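PDB 2P2V: alpha-2,3-sialyltransferase from Campylobacter jejuni, which probably transfers sialic acid from the donor CMP-N-acetylneuraminic acid to galactose-containing acceptors, forming alpha-2,3 linkages. Local coordinates for residues K146-T149 with S150-M154. Sequence-based numbering, arbitrary orientation.
With CSF (cytidine-5'-monophosphate-3-fluoro-N-acetyl-neuraminic acid), chain O; EDO (1,2-ethanediol), chain D; EDO (1,2-ethanediol), chain K.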
ATOM      1  N   LYS A 146      13.238 -18.835  20.059  1.00 26.74           N
ATOM      2  CA  LYS A 146      13.623 -18.040  21.209  1.00 28.03           C
ATOM      3  C   LYS A 146      13.039 -16.639  21.097  1.00 27.02           C
ATOM      4  O   LYS A 146      13.201 -15.995  20.061  1.00 26.50           O
ATOM      5  CB  LYS A 146      15.156 -17.947  21.294  1.00 28.21           C
ATOM      6  CG  LYS A 146      15.838 -19.270  21.734  1.00 29.70           C
ATOM      7  CD  LYS A 146      17.236 -19.004  22.319  1.00 31.09           C
ATOM      8  CE  LYS A 146      18.214 -18.554  21.273  1.00 37.02           C
ATOM      9  NZ  LYS A 146      19.581 -18.204  21.866  1.00 36.47           N
ATOM     10  N   ARG A 147      12.385 -16.160  22.146  1.00 25.50           N
ATOM     11  CA  ARG A 147      11.757 -14.835  22.128  1.00 25.99           C
ATOM     12  C   ARG A 147      12.122 -14.044  23.355  1.00 26.24           C
ATOM     13  O   ARG A 147      12.137 -14.584  24.457  1.00 26.40           O
ATOM     14  CB  ARG A 147      10.222 -14.962  22.047  1.00 25.77           C
ATOM     15  CG  ARG A 147       9.480 -13.615  22.037  1.00 25.23           C
ATOM     16  CD  ARG A 147       7.961 -13.885  21.846  1.00 26.10           C
ATOM     17  NE  ARG A 147       7.689 -14.769  20.722  1.00 28.22           N
ATOM     18  CZ  ARG A 147       6.480 -15.275  20.479  1.00 32.04           C
ATOM     19  NH1 ARG A 147       5.474 -14.949  21.280  1.00 31.69           N
ATOM     20  NH2 ARG A 147       6.262 -16.089  19.459  1.00 30.29           N
ATOM     21  N   ILE A 148      12.346 -12.737  23.194  1.00 24.72           N
ATOM     22  CA  ILE A 148      12.641 -11.912  24.342  1.00 25.55           C
ATOM     23  C   ILE A 148      11.368 -11.660  25.145  1.00 26.12           C
ATOM     24  O   ILE A 148      10.243 -11.652  24.588  1.00 27.27           O
ATOM     25  CB  ILE A 148      13.283 -10.582  23.929  1.00 24.62           C
ATOM     26  CG1 ILE A 148      12.306  -9.732  23.083  1.00 23.04           C
ATOM     27  CG2 ILE A 148      14.693 -10.852  23.206  1.00 25.14           C
ATOM     28  CD1 ILE A 148      12.907  -8.317  22.733  1.00 23.84           C
ATOM     29  N   THR A 149      11.524 -11.465  26.456  1.00 25.88           N
ATOM     30  CA  THR A 149      10.384 -11.104  27.321  1.00 27.17           C
ATOM     31  C   THR A 149      10.122  -9.618  27.232  1.00 25.70           C
ATOM     32  O   THR A 149      10.952  -8.882  26.663  1.00 26.20           O
ATOM     33  CB  THR A 149      10.655 -11.490  28.816  1.00 27.56           C
ATOM     34  OG1 THR A 149      11.839 -10.817  29.266  1.00 31.28           O
ATOM     35  CG2 THR A 149      10.860 -12.977  28.914  1.00 31.67           C
ATOM     36  N   SER A 150       8.995  -9.159  27.791  1.00 25.14           N
ATOM     37  CA  SER A 150       8.619  -7.733  27.681  1.00 27.02           C
ATOM     38  C   SER A 150       9.624  -6.843  28.336  1.00 26.41           C
ATOM     39  O   SER A 150       9.816  -5.738  27.875  1.00 27.37           O
ATOM     40  CB  SER A 150       7.249  -7.441  28.289  1.00 27.17           C
ATOM     41  OG  SER A 150       6.292  -8.194  27.544  1.00 33.75           O
ATOM     42  N   GLY A 151      10.268  -7.301  29.413  1.00 26.77           N
ATOM     43  CA  GLY A 151      11.324  -6.456  30.025  1.00 25.89           C
ATOM     44  C   GLY A 151      12.421  -6.068  29.067  1.00 24.58           C
ATOM     45  O   GLY A 151      12.774  -4.885  28.969  1.00 28.13           O
ATOM     46  N   VAL A 152      12.970  -7.048  28.384  1.00 25.18           N
ATOM     47  CA  VAL A 152      13.938  -6.891  27.308  1.00 25.00           C
ATOM     48  C   VAL A 152      13.369  -6.075  26.166  1.00 24.53           C
ATOM     49  O   VAL A 152      14.007  -5.191  25.688  1.00 22.93           O
ATOM     50  CB  VAL A 152      14.482  -8.252  26.783  1.00 25.13           C
ATOM     51  CG1 VAL A 152      15.591  -8.107  25.724  1.00 26.09           C
ATOM     52  CG2 VAL A 152      15.011  -9.098  27.933  1.00 28.57           C
ATOM     53  N   TYR A 153      12.123  -6.348  25.748  1.00 21.86           N
ATOM     54  CA  TYR A 153      11.520  -5.576  24.663  1.00 21.11           C
ATOM     55  C   TYR A 153      11.483  -4.096  24.999  1.00 21.60           C
ATOM     56  O   TYR A 153      11.830  -3.261  24.162  1.00 22.77           O
ATOM     57  CB  TYR A 153      10.070  -6.120  24.415  1.00 21.35           C
ATOM     58  CG  TYR A 153       9.422  -5.588  23.171  1.00 19.58           C
ATOM     59  CD1 TYR A 153       9.439  -6.331  21.997  1.00 22.89           C
ATOM     60  CD2 TYR A 153       8.782  -4.352  23.175  1.00 22.82           C
ATOM     61  CE1 TYR A 153       8.859  -5.803  20.856  1.00 20.95           C
ATOM     62  CE2 TYR A 153       8.211  -3.820  22.039  1.00 22.37           C
ATOM     63  CZ  TYR A 153       8.230  -4.577  20.904  1.00 18.37           C
ATOM     64  OH  TYR A 153       7.648  -4.086  19.770  1.00 22.01           O
ATOM     65  N   MET A 154      11.058  -3.775  26.220  1.00 22.39           N
ATOM     66  CA  MET A 154      10.981  -2.398  26.681  1.00 23.61           C
ATOM     67  C   MET A 154      12.369  -1.738  26.662  1.00 23.12           C
ATOM     68  O   MET A 154      12.475  -0.517  26.360  1.00 23.80           O
ATOM     69  CB  MET A 154      10.400  -2.310  28.099  1.00 24.18           C
ATOM     70  CG  MET A 154       8.853  -2.574  28.127  1.00 24.24           C
ATOM     71  SD  MET A 154       8.158  -2.188  29.738  1.00 27.51           S
ATOM     72  CE  MET A 154       8.828  -3.536  30.632  1.00 28.36           C
TER
HETATM   73  C5A CSF O1001       3.401 -14.333  29.719  1.00 42.56           C
HETATM   74  C4A CSF O1001       4.852 -14.422  30.178  1.00 42.98           C
HETATM   75  C2A CSF O1001       5.163 -11.917  29.734  1.00 44.01           C
HETATM   76  O6A CSF O1001       3.750 -11.910  29.436  1.00 41.85           O
HETATM   77  C6A CSF O1001       2.890 -12.915  30.032  1.00 41.08           C
HETATM   78  C3A CSF O1001       5.715 -13.328  29.532  1.00 44.45           C
HETATM   79  O4A CSF O1001       5.387 -15.673  29.772  1.00 46.44           O
HETATM   80  N5A CSF O1001       2.648 -15.327  30.515  1.00 37.91           N
HETATM   81  C7A CSF O1001       1.485 -12.678  29.490  1.00 39.19           C
HETATM   82  C8A CSF O1001       1.024 -11.255  29.784  1.00 36.63           C
HETATM   83  C9A CSF O1001      -0.352 -10.954  29.155  1.00 35.05           C
HETATM   84  O9A CSF O1001      -0.839  -9.645  29.532  1.00 33.99           O
HETATM   85  O8A CSF O1001       1.042 -11.051  31.232  1.00 34.65           O
HETATM   86  O7A CSF O1001       1.479 -12.978  28.082  1.00 40.73           O
HETATM   87  C1A CSF O1001       5.904 -11.049  28.727  1.00 42.82           C
HETATM   88  OBA CSF O1001       7.162 -11.164  28.701  1.00 40.93           O
HETATM   89  OAA CSF O1001       5.238 -10.270  27.990  1.00 38.46           O
HETATM   90  O1A CSF O1001       5.547 -11.383  31.023  1.00 45.22           O
HETATM   91  O2A CSF O1001       4.770 -12.414  33.133  1.00 48.26           O
HETATM   92  N1  CSF O1001       9.135 -10.905  35.043  1.00 48.16           N
HETATM   93  C2  CSF O1001      10.263 -11.659  35.491  1.00 49.93           C
HETATM   94  N3  CSF O1001      10.123 -12.602  36.470  1.00 47.70           N
HETATM   95  C4  CSF O1001       8.912 -12.807  37.035  1.00 48.16           C
HETATM   96  C5  CSF O1001       7.795 -12.076  36.612  1.00 46.18           C
HETATM   97  C6  CSF O1001       7.931 -11.119  35.610  1.00 47.52           C
HETATM   98  C3' CSF O1001       8.287 -10.085  31.870  1.00 48.51           C
HETATM   99  C2' CSF O1001       9.577 -10.411  32.596  1.00 50.02           C
HETATM  100  C1' CSF O1001       9.305  -9.870  34.000  1.00 49.03           C
HETATM  101  O4' CSF O1001       8.157  -8.994  33.952  1.00 48.84           O
HETATM  102  C4' CSF O1001       7.672  -8.906  32.613  1.00 47.07           C
HETATM  103  PA  CSF O1001       4.675 -11.115  32.370  1.00 46.42           P
HETATM  104  O5' CSF O1001       5.587 -10.046  33.188  1.00 44.90           O
HETATM  105  C5' CSF O1001       6.145  -8.883  32.578  1.00 46.35           C
HETATM  106  O3' CSF O1001       8.552  -9.685  30.530  1.00 50.07           O
HETATM  107  O2' CSF O1001      10.689  -9.703  31.982  1.00 49.10           O
HETATM  108  N4  CSF O1001       8.753 -13.740  38.023  1.00 48.11           N
HETATM  109  O2  CSF O1001      11.384 -11.469  34.944  1.00 48.09           O
HETATM  110  O3A CSF O1001       3.368 -10.419  32.122  1.00 44.27           O
HETATM  111  C10 CSF O1001       1.603 -15.932  29.922  1.00 42.21           C
HETATM  112  O10 CSF O1001       1.235 -15.684  28.764  1.00 38.70           O
HETATM  113  C11 CSF O1001       0.876 -16.943  30.779  1.00 40.70           C
HETATM  114  F3A CSF O1001       5.798 -13.536  28.174  1.00 45.65           F
HETATM  115  C1  EDO D 702       6.463  -8.966  24.228  1.00 45.77           C
HETATM  116  O1  EDO D 702       5.584  -9.922  23.596  1.00 47.91           O
HETATM  117  C2  EDO D 702       7.849  -9.579  24.291  1.00 45.78           C
HETATM  118  O2  EDO D 702       7.749 -11.002  24.117  1.00 44.17           O
HETATM  119  C1  EDO K 709       4.735 -13.166  25.174  1.00 57.11           C
HETATM  120  O1  EDO K 709       5.416 -12.978  23.931  1.00 56.02           O
HETATM  121  C2  EDO K 709       3.893 -14.426  25.097  1.00 56.77           C
HETATM  122  O2  EDO K 709       4.765 -15.508  25.450  1.00 56.75           O
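Thr149 O accepts a hydrogen bond from Tyr153 N at 2.9 Å, closing the first turn of helix 150-161 with Thr149 at its N-cap position, in a sialyltransferase domain built on a parallel beta-sheet. The cap side chain makes no capping bond. With OG1 lying between the backbone N and the carbonyl carbon (chi1 59°), the hydroxyl instead receives a hydrogen bond from the ribose O2' of the bound donor analogue CSF, 3.2 Å from OG1, and Thr149 OG1 is also hydrogen-bonded to Asp210 OD2 of helix 207-221.

The helix start thus forms part of the donor pocket. Ser150 N donates a nearly straight hydrogen bond to the sialic acid carboxylate oxygen OBA of CSF (2.9 Å, 162°), and Gly151 N binds ribose O3' of CSF at 3.1 Å. The Ser150 N-H, at the N-terminal end of helix 150-161, would be expected to stabilise that carboxylate.

On the flank, Ile148 packs against the same turn. Its CB and CG2 meet Val152 CG1, each at 3.8 Å, the two side chains crossing at a slant, while CG1, extended by an anti chi2 (176°), carries CD1 to 3.6 Å from Tyr153 CA. Tyr209 and Ala213 of helix 207-221 also touch Ile148. Ile148 O accepts a hydrogen bond from O2 of a 1,2-ethanediol, probably from the crystallisation liquor, 2.6 Å away.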